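Local coordinates for dual specificity protein phosphatase 12 (Homo sapiens, PDB 4KI9) that removes phosphate from phosphotyrosine as well as phosphoserine and phosphothreonine residues of proteins, the chain here being its catalytic domain, at residues Thr28-Asp34 with Trp50-Ala56; Pro60-Ser66 with Tyr156-Lys160; Leu68-Val72 with Ala102-Lys106. The protein carries 2 engineered substitutions. All blocks are in the same frame, centred on the assembly; numbering follows the deposited sequence.

Contact 1. Residues Thr28-Asp34 with Trp50-Ala56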
loop_
_atom_site.group_PDB
_atom_site.type_symbol
_atom_site.label_atom_id
_atom_site.label_comp_id
_atom_site.label_asym_id
_atom_site.label_seq_id
_atom_site.Cartn_x
_atom_site.Cartn_y
_atom_site.Cartn_z
ATOM N N THR A 28 -14.253 -3.594 6.529
ATOM C CA THR A 28 -13.989 -4.015 7.900
ATOM C C THR A 28 -12.507 -4.270 8.140
ATOM O O THR A 28 -12.129 -4.800 9.182
ATOM C CB THR A 28 -14.782 -5.270 8.295
ATOM O OG1 THR A 28 -14.451 -6.349 7.408
ATOM C CG2 THR A 28 -16.287 -4.995 8.258
ATOM N N ALA A 29 -11.678 -3.888 7.174
ATOM C CA ALA A 29 -10.229 -3.972 7.325
ATOM C C ALA A 29 -9.600 -2.698 6.786
ATOM O O ALA A 29 -9.852 -2.304 5.649
ATOM C CB ALA A 29 -9.673 -5.203 6.617
ATOM N N VAL A 30 -8.793 -2.035 7.610
ATOM C CA VAL A 30 -8.232 -0.752 7.216
ATOM C C VAL A 30 -6.737 -0.728 7.433
ATOM O O VAL A 30 -6.261 -0.942 8.551
ATOM C CB VAL A 30 -8.886 0.421 7.988
ATOM C CG1 VAL A 30 -8.199 1.744 7.625
ATOM C CG2 VAL A 30 -10.387 0.496 7.689
ATOM N N LEU A 31 -5.999 -0.494 6.354
ATOM C CA LEU A 31 -4.559 -0.340 6.445
ATOM C C LEU A 31 -4.265 1.140 6.341
ATOM O O LEU A 31 -4.500 1.761 5.304
ATOM C CB LEU A 31 -3.848 -1.095 5.319
ATOM C CG LEU A 31 -2.325 -1.282 5.470
ATOM C CD1 LEU A 31 -1.871 -2.377 4.514
ATOM C CD2 LEU A 31 -1.530 -0.010 5.174
ATOM N N THR A 32 -3.754 1.693 7.431
ATOM C CA THR A 32 -3.304 3.077 7.472
ATOM C C THR A 32 -1.794 3.134 7.221
ATOM O O THR A 32 -1.010 2.523 7.946
ATOM C CB THR A 32 -3.607 3.705 8.844
ATOM O OG1 THR A 32 -5.016 3.615 9.118
ATOM C CG2 THR A 32 -3.148 5.158 8.896
ATOM N N VAL A 33 -1.388 3.846 6.173
ATOM C CA VAL A 33 0.027 4.099 5.947
ATOM C C VAL A 33 0.217 5.615 5.966
ATOM O O VAL A 33 -0.108 6.308 5.010
ATOM C CB VAL A 33 0.550 3.410 4.644
ATOM C CG1 VAL A 33 -0.374 3.689 3.449
ATOM C CG2 VAL A 33 1.989 3.820 4.349
ATOM N N ASP A 34 0.711 6.125 7.090
ATOM C CA ASP A 34 0.639 7.546 7.372
ATOM C C ASP A 34 1.527 7.814 8.577
ATOM O O ASP A 34 2.110 6.881 9.138
ATOM C CB ASP A 34 -0.812 7.906 7.695
ATOM C CG ASP A 34 -1.181 9.322 7.284
ATOM O OD1 ASP A 34 -0.286 10.181 7.217
ATOM O OD2 ASP A 34 -2.381 9.575 7.045
ATOM N N TRP A 50 -10.600 -4.966 11.649
ATOM C CA TRP A 50 -9.163 -5.266 11.653
ATOM C C TRP A 50 -8.384 -4.076 11.099
ATOM O O TRP A 50 -8.806 -3.458 10.128
ATOM C CB TRP A 50 -8.867 -6.476 10.766
ATOM C CG TRP A 50 -9.332 -7.789 11.308
ATOM C CD1 TRP A 50 -8.569 -8.734 11.938
ATOM C CD2 TRP A 50 -10.668 -8.319 11.252
ATOM N NE1 TRP A 50 -9.353 -9.817 12.289
ATOM C CE2 TRP A 50 -10.641 -9.583 11.881
ATOM C CE3 TRP A 50 -11.882 -7.839 10.746
ATOM C CZ2 TRP A 50 -11.780 -10.370 12.006
ATOM C CZ3 TRP A 50 -13.010 -8.629 10.860
ATOM C CH2 TRP A 50 -12.954 -9.877 11.495
ATOM N N ARG A 51 -7.237 -3.767 11.701
ATOM C CA ARG A 51 -6.412 -2.667 11.234
ATOM C C ARG A 51 -4.949 -3.067 11.181
ATOM O O ARG A 51 -4.500 -3.933 11.934
ATOM C CB ARG A 51 -6.546 -1.451 12.164
ATOM C CG ARG A 51 -7.916 -0.740 12.139
ATOM C CD ARG A 51 -7.957 0.376 13.184
ATOM N NE ARG A 51 -9.229 1.094 13.227
ATOM C CZ ARG A 51 -9.504 2.170 12.493
ATOM N NH1 ARG A 51 -8.598 2.642 11.648
ATOM N NH2 ARG A 51 -10.685 2.773 12.597
ATOM N N LEU A 52 -4.216 -2.430 10.278
ATOM C CA LEU A 52 -2.762 -2.471 10.290
ATOM C C LEU A 52 -2.265 -1.043 10.097
ATOM O O LEU A 52 -2.635 -0.354 9.130
ATOM C CB LEU A 52 -2.223 -3.374 9.170
ATOM C CG LEU A 52 -0.705 -3.286 8.980
ATOM C CD1 LEU A 52 0.034 -3.777 10.209
ATOM C CD2 LEU A 52 -0.265 -4.052 7.742
ATOM N N PHE A 53 -1.444 -0.587 11.026
ATOM C CA PHE A 53 -0.832 0.724 10.897
ATOM C C PHE A 53 0.633 0.607 10.462
ATOM O O PHE A 53 1.418 -0.065 11.108
ATOM C CB PHE A 53 -0.953 1.485 12.220
ATOM C CG PHE A 53 -0.179 2.779 12.245
ATOM C CD1 PHE A 53 0.755 3.027 13.237
ATOM C CD2 PHE A 53 -0.400 3.748 11.282
ATOM C CE1 PHE A 53 1.474 4.216 13.256
ATOM C CE2 PHE A 53 0.316 4.933 11.287
ATOM C CZ PHE A 53 1.254 5.171 12.280
ATOM N N VAL A 54 0.984 1.257 9.358
ATOM C CA VAL A 54 2.350 1.246 8.847
ATOM C C VAL A 54 2.856 2.687 8.915
ATOM O O VAL A 54 2.499 3.510 8.075
ATOM C CB VAL A 54 2.416 0.711 7.386
ATOM C CG1 VAL A 54 3.828 0.875 6.802
ATOM C CG2 VAL A 54 1.969 -0.790 7.327
ATOM N N PRO A 55 3.638 3.005 9.954
ATOM C CA PRO A 55 4.072 4.392 10.161
ATOM C C PRO A 55 5.082 4.766 9.104
ATOM O O PRO A 55 6.066 4.055 8.920
ATOM C CB PRO A 55 4.713 4.370 11.557
ATOM C CG PRO A 55 5.117 2.940 11.764
ATOM C CD PRO A 55 4.070 2.115 11.050
ATOM N N ALA A 56 4.815 5.852 8.396
ATOM C CA ALA A 56 5.645 6.235 7.269
ATOM C C ALA A 56 5.357 7.672 6.870
ATOM O O ALA A 56 4.201 8.098 6.825
ATOM C CB ALA A 56 5.391 5.316 6.093
HETATM O O HOH W 1 -5.973 1.442 10.360
#
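Two neighbouring parallel strands meet here, in the mixed sheet of the phosphatase domain. Strand 50-55 is an outermost strand, at one edge of that sheet. Strand 27-34 sits between it and strand 84-88. The short axes run 4.7 Å apart at 6°. At Thr-28 the ladder begins: its O accepts from Trp-50 N at 2.9 Å. The exposed Trp-50 ring also makes a cation-pi contact with Arg-83. Ala-29 faces the same side of the sheet as Trp-50, and helix 68-80 packs on it there. Val-30 hydrogen-bonds twice, from N to Trp-50 O (2.9 Å) and from O to Leu-52 N (3.1 Å). Leu-31 turns its CD1 to Leu-52 CD2 at 4.0 Å, on the face under helix 68-80. Thr-32 repeats this pattern of two backbone hydrogen bonds, with N to Leu-52 O at 2.9 Å and O to Val-54 N at 2.8 Å. Its OG1 is hydrogen-bonded to His-88 and to a water, which also reaches Val-30 O and Arg-51 NH1. Val-33 CG2 packs on Ala-56 CB at 4.1 Å. Its side chain lies near Ser-89, the changed residue at the predicted catalytic cysteine position. The strand thus leads into the active site, where Asp-34 approaches the substrate-binding Arg-95. Asp-34 O takes the final hydrogen bond, from Ala-56 N at 3.0 Å.

Contact 2. Residues Pro60-Ser66 with Tyr156-Lys160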
loop_
_atom_site.group_PDB
_atom_site.type_symbol
_atom_site.label_atom_id
_atom_site.label_comp_id
_atom_site.label_asym_id
_atom_site.label_seq_id
_atom_site.Cartn_x
_atom_site.Cartn_y
_atom_site.Cartn_z
ATOM N N PRO A 60 10.972 10.241 -0.108
ATOM C CA PRO A 60 11.788 9.258 -0.830
ATOM C C PRO A 60 12.684 8.475 0.105
ATOM O O PRO A 60 12.972 7.305 -0.174
ATOM C CB PRO A 60 12.643 10.130 -1.764
ATOM C CG PRO A 60 11.830 11.354 -1.968
ATOM C CD PRO A 60 11.120 11.601 -0.668
ATOM N N GLU A 61 13.116 9.101 1.200
ATOM C CA GLU A 61 13.994 8.427 2.158
ATOM C C GLU A 61 13.237 7.416 3.013
ATOM O O GLU A 61 13.856 6.586 3.678
ATOM C CB GLU A 61 14.712 9.414 3.084
ATOM C CG GLU A 61 15.143 10.707 2.430
ATOM C CD GLU A 61 14.041 11.741 2.472
ATOM O OE1 GLU A 61 13.727 12.230 3.582
ATOM O OE2 GLU A 61 13.473 12.044 1.405
ATOM N N THR A 62 11.909 7.494 3.015
ATOM C CA THR A 62 11.120 6.560 3.816
ATOM C C THR A 62 11.271 5.150 3.278
ATOM O O THR A 62 11.131 4.924 2.081
ATOM C CB THR A 62 9.625 6.932 3.845
ATOM O OG1 THR A 62 9.464 8.200 4.491
ATOM C CG2 THR A 62 8.834 5.883 4.606
ATOM N N ASP A 63 11.574 4.206 4.165
ATOM C CA ASP A 63 11.660 2.807 3.778
ATOM C C ASP A 63 10.292 2.145 3.881
ATOM O O ASP A 63 9.907 1.662 4.950
ATOM C CB ASP A 63 12.679 2.068 4.654
ATOM C CG ASP A 63 12.771 0.583 4.325
ATOM O OD1 ASP A 63 12.212 0.145 3.300
ATOM O OD2 ASP A 63 13.431 -0.158 5.082
ATOM N N LEU A 64 9.560 2.128 2.771
ATOM C CA LEU A 64 8.324 1.364 2.680
ATOM C C LEU A 64 8.617 -0.082 2.307
ATOM O O LEU A 64 7.886 -1.008 2.703
ATOM C CB LEU A 64 7.403 1.962 1.622
ATOM C CG LEU A 64 6.291 2.926 2.023
ATOM C CD1 LEU A 64 5.297 2.971 0.893
ATOM C CD2 LEU A 64 5.613 2.507 3.315
ATOM N N LEU A 65 9.678 -0.274 1.530
ATOM C CA LEU A 65 10.037 -1.596 0.992
ATOM C C LEU A 65 10.026 -2.704 2.045
ATOM O O LEU A 65 9.495 -3.786 1.804
ATOM C CB LEU A 65 11.412 -1.541 0.304
ATOM C CG LEU A 65 11.971 -2.857 -0.257
ATOM C CD1 LEU A 65 10.994 -3.492 -1.249
ATOM C CD2 LEU A 65 13.309 -2.598 -0.965
ATOM N N SER A 66 10.605 -2.422 3.210
ATOM C CA SER A 66 10.745 -3.409 4.272
ATOM C C SER A 66 9.397 -3.843 4.850
ATOM O O SER A 66 9.293 -4.919 5.428
ATOM C CB SER A 66 11.648 -2.860 5.387
ATOM O OG SER A 66 12.974 -2.651 4.899
ATOM N N TYR A 156 20.401 -2.006 -0.489
ATOM C CA TYR A 156 19.373 -1.005 -0.242
ATOM C C TYR A 156 19.385 -0.487 1.204
ATOM O O TYR A 156 19.227 0.715 1.440
ATOM C CB TYR A 156 18.005 -1.615 -0.557
ATOM C CG TYR A 156 16.811 -0.834 -0.061
ATOM C CD1 TYR A 156 16.135 -1.211 1.104
ATOM C CD2 TYR A 156 16.322 0.247 -0.778
ATOM C CE1 TYR A 156 15.019 -0.503 1.550
ATOM C CE2 TYR A 156 15.204 0.956 -0.343
ATOM C CZ TYR A 156 14.558 0.570 0.818
ATOM O OH TYR A 156 13.449 1.268 1.243
ATOM N N ARG A 157 19.552 -1.391 2.165
ATOM C CA ARG A 157 19.588 -0.997 3.576
ATOM C C ARG A 157 20.887 -0.255 3.945
ATOM O O ARG A 157 20.881 0.666 4.755
ATOM C CB ARG A 157 19.356 -2.205 4.492
ATOM C CG ARG A 157 17.914 -2.776 4.469
ATOM C CD ARG A 157 16.855 -1.790 4.961
ATOM N NE ARG A 157 17.303 -1.084 6.158
ATOM C CZ ARG A 157 16.904 0.135 6.513
ATOM N NH1 ARG A 157 16.014 0.797 5.778
ATOM N NH2 ARG A 157 17.408 0.701 7.605
ATOM N N LEU A 158 22.001 -0.646 3.347
ATOM C CA LEU A 158 23.239 0.104 3.538
ATOM C C LEU A 158 23.059 1.532 3.031
ATOM O O LEU A 158 23.510 2.486 3.666
ATOM C CB LEU A 158 24.421 -0.561 2.817
ATOM C CG LEU A 158 24.879 -1.935 3.299
ATOM C CD1 LEU A 158 25.995 -2.451 2.416
ATOM C CD2 LEU A 158 25.350 -1.829 4.751
ATOM N N GLN A 159 22.403 1.680 1.882
ATOM C CA GLN A 159 22.186 3.013 1.316
ATOM C C GLN A 159 21.252 3.833 2.193
ATOM O O GLN A 159 21.456 5.028 2.384
ATOM C CB GLN A 159 21.650 2.914 -0.119
ATOM C CG GLN A 159 22.665 2.263 -1.063
ATOM C CD GLN A 159 22.215 2.223 -2.512
ATOM O OE1 GLN A 159 22.798 1.512 -3.331
ATOM N NE2 GLN A 159 21.180 2.991 -2.838
ATOM N N LYS A 160 20.228 3.182 2.732
ATOM C CA LYS A 160 19.293 3.864 3.627
ATOM C C LYS A 160 19.940 4.504 4.850
ATOM O O LYS A 160 19.504 5.571 5.297
ATOM C CB LYS A 160 18.147 2.922 4.027
ATOM C CG LYS A 160 17.028 2.892 2.990
ATOM C CD LYS A 160 16.251 4.202 3.030
ATOM C CE LYS A 160 15.256 4.307 1.899
ATOM N NZ LYS A 160 15.936 4.592 0.623
HETATM O O HOH W 2 14.220 5.236 -1.396
#
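Leu-65 puts its CD2 methyl over one face of the Tyr-156 ring. This CD2 is 3.7 Å from the centroid of that ring and only 10° off the normal, a CH-pi contact. Asp-63 meets the same tyrosine at the ring edge. Tyr-156 OH donates to Asp-63 OD1 at 2.7 Å. The second oxygen, Asp-63 OD2, forms a salt bridge with Arg-157 NH1 at 2.8 Å. One carboxylate therefore holds two successive residues of helix 151-160. Asp-63 also braces its own loop. Its OD1 accepts from Ser-66 N at 3.0 Å, three residues on, which makes an Asx motif. Its OD2 accepts from Ser-66 OG at 2.5 Å, and that hydroxyl is also hydrogen-bonded to Tyr-153 OH. The loop joins strand 50-55 to helix 68-80 in the dual specificity phosphatase fold, the connection that in this family usually carries the general acid. Helix 151-160, near the C-terminal end of the chain, packs against its outer side. Leu-64 points the other way, to Ala-56 and to Phe-132 of helix 130-141. The Gln-135 side chain of that helix hydrogen-bonds to the loop backbone at Thr-62, Leu-64 and Leu-65. One turn along from Tyr-156, the side chain of Lys-160 lies across the start of the loop. Lys-160 CE comes within 3.2 Å of Glu-61 O. A water joins Lys-160 NZ to Pro-60 O, at 2.7 Å from each.

Contact 3. Residues Leu68-Val72 with Ala102-Lys106. Engineered in segment 68-72: Ala-71 (natural residue Cys).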
loop_
_atom_site.group_PDB
_atom_site.type_symbol
_atom_site.label_atom_id
_atom_site.label_comp_id
_atom_site.label_asym_id
_atom_site.label_seq_id
_atom_site.Cartn_x
_atom_site.Cartn_y
_atom_site.Cartn_z
ATOM N N LEU A 68 6.467 -4.035 2.929
ATOM C CA LEU A 68 5.548 -4.398 1.856
ATOM C C LEU A 68 4.942 -5.794 1.987
ATOM O O LEU A 68 3.765 -5.969 1.714
ATOM C CB LEU A 68 6.197 -4.234 0.462
ATOM C CG LEU A 68 6.524 -2.806 0.019
ATOM C CD1 LEU A 68 7.214 -2.791 -1.378
ATOM C CD2 LEU A 68 5.267 -1.925 0.052
ATOM N N ASP A 69 5.734 -6.793 2.366
ATOM C CA ASP A 69 5.170 -8.124 2.542
ATOM C C ASP A 69 4.122 -8.163 3.670
ATOM O O ASP A 69 3.101 -8.808 3.513
ATOM C CB ASP A 69 6.251 -9.177 2.765
ATOM C CG ASP A 69 6.937 -9.613 1.456
ATOM O OD1 ASP A 69 8.010 -10.228 1.534
ATOM O OD2 ASP A 69 6.412 -9.345 0.358
ATOM N N ARG A 70 4.368 -7.454 4.775
ATOM C CA ARG A 70 3.391 -7.355 5.877
ATOM C C ARG A 70 2.103 -6.673 5.409
ATOM O O ARG A 70 0.986 -7.116 5.700
ATOM C CB ARG A 70 3.970 -6.526 7.028
ATOM C CG ARG A 70 5.052 -7.202 7.884
ATOM C CD ARG A 70 5.772 -6.120 8.743
ATOM N NE ARG A 70 6.583 -6.706 9.804
ATOM C CZ ARG A 70 7.117 -6.032 10.828
ATOM N NH1 ARG A 70 6.944 -4.715 10.961
ATOM N NH2 ARG A 70 7.836 -6.686 11.732
ATOM N N ALA A 71 2.260 -5.583 4.679
ATOM C CA ALA A 71 1.116 -4.824 4.205
ATOM C C ALA A 71 0.308 -5.669 3.234
ATOM O O ALA A 71 -0.917 -5.763 3.350
ATOM C CB ALA A 71 1.594 -3.545 3.514
ATOM N N VAL A 72 0.994 -6.267 2.261
ATOM C CA VAL A 72 0.327 -7.098 1.257
ATOM C C VAL A 72 -0.360 -8.323 1.897
ATOM O O VAL A 72 -1.461 -8.710 1.488
ATOM C CB VAL A 72 1.292 -7.535 0.140
ATOM C CG1 VAL A 72 0.629 -8.608 -0.753
ATOM C CG2 VAL A 72 1.748 -6.287 -0.686
ATOM N N ALA A 102 1.964 -2.405 -4.785
ATOM C CA ALA A 102 2.705 -3.574 -4.335
ATOM C C ALA A 102 1.780 -4.787 -4.252
ATOM O O ALA A 102 2.153 -5.906 -4.621
ATOM C CB ALA A 102 3.368 -3.306 -2.985
ATOM N N PHE A 103 0.569 -4.567 -3.772
ATOM C CA PHE A 103 -0.401 -5.659 -3.672
ATOM C C PHE A 103 -0.767 -6.219 -5.048
ATOM O O PHE A 103 -0.829 -7.431 -5.251
ATOM C CB PHE A 103 -1.664 -5.159 -2.987
ATOM C CG PHE A 103 -2.771 -6.170 -2.966
ATOM C CD1 PHE A 103 -2.817 -7.143 -1.968
ATOM C CD2 PHE A 103 -3.757 -6.157 -3.944
ATOM C CE1 PHE A 103 -3.839 -8.075 -1.949
ATOM C CE2 PHE A 103 -4.763 -7.086 -3.938
ATOM C CZ PHE A 103 -4.811 -8.047 -2.935
ATOM N N LEU A 104 -1.029 -5.323 -5.986
ATOM C CA LEU A 104 -1.324 -5.721 -7.354
ATOM C C LEU A 104 -0.132 -6.458 -7.944
ATOM O O LEU A 104 -0.301 -7.494 -8.564
ATOM C CB LEU A 104 -1.677 -4.505 -8.210
ATOM C CG LEU A 104 -2.992 -3.807 -7.875
ATOM C CD1 LEU A 104 -3.240 -2.627 -8.813
ATOM C CD2 LEU A 104 -4.168 -4.811 -7.923
ATOM N N MET A 105 1.071 -5.936 -7.724
ATOM C CA MET A 105 2.287 -6.592 -8.197
ATOM C C MET A 105 2.419 -8.026 -7.677
ATOM O O MET A 105 2.635 -8.960 -8.448
ATOM C CB MET A 105 3.531 -5.784 -7.788
ATOM C CG MET A 105 3.695 -4.453 -8.525
ATOM S SD MET A 105 5.011 -3.444 -7.834
ATOM C CE MET A 105 6.433 -4.488 -8.145
ATOM N N LYS A 106 2.310 -8.204 -6.369
ATOM C CA LYS A 106 2.550 -9.517 -5.778
ATOM C C LYS A 106 1.447 -10.523 -6.088
ATOM O O LYS A 106 1.739 -11.659 -6.463
ATOM C CB LYS A 106 2.789 -9.401 -4.267
ATOM C CG LYS A 106 3.263 -10.699 -3.635
ATOM C CD LYS A 106 3.660 -10.524 -2.173
ATOM C CE LYS A 106 4.419 -11.755 -1.695
ATOM N NZ LYS A 106 5.096 -11.555 -0.387
HETATM O O HOH W 3 2.919 -10.835 1.429
#
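Segments 68-72 and 102-106, of helices 68-80 and 95-108, cross almost at right angles in the core of the phosphatase domain. The short axes pass 9.8 Å apart, with a signed crossing angle of -85°. Ala-102 opens the second segment, pointing toward helix 68-80. Its CB packs against Leu-68 CD2 at 3.8 Å and Val-72 CG2 at 4.1 Å. Phe-103 follows. Val-72 CG2 lies 3.7 Å from Phe-103 N, and Val-72 CG1 lies 3.9 Å from Phe-103 CD1. Val-72 thus packs against both the backbone and the ring, and is the most heavily covered residue of the contact. One turn after Ala-102, Lys-106 extends back across the crossing with all four chi angles near t. Its CD touches Val-72 CG1 at 3.9 Å. Its end makes a salt bridge, with Lys-106 NZ donating to Asp-69 OD2 at 2.7 Å. A water adds a second link, 2.9 Å from both Lys-106 NZ and Asp-69 O. The carboxylate has further partners: OD2 is also hydrogen-bonded to Tyr-139 OH and OD1 to Val-146 N. Helix 130-141 closes one flank, with Leu-136 touching both Leu-68 and Ala-102. Leu-104 points away from segment 68-72 and packs on strand 2-5; Leu-104 and Met-105 both touch helix 112-122.

Contact 1 comes first along the chain. It closes the loop between strands 27-34 and 50-55, whose modelled part holds neither helix nor strand. The chain then enters the 60-66 loop, where contact 2 opens, and passes directly into helix 68-80, where contact 3 opens. Contact 3 closes at 102-106, after strand 84-88, and contact 2 closes only at the C-terminal helix. Contact 3 is therefore nested within contact 2, while contact 1 precedes both. Leu-64 packs on Val-33, Val-54 and Ala-56, joining contacts 1 and 2. Leu-31 and Leu-52 pack on the backbone of helix 68-80 at Arg-70 and the engineered Ala-71. That helix thus touches both the sheet and helix 95-108.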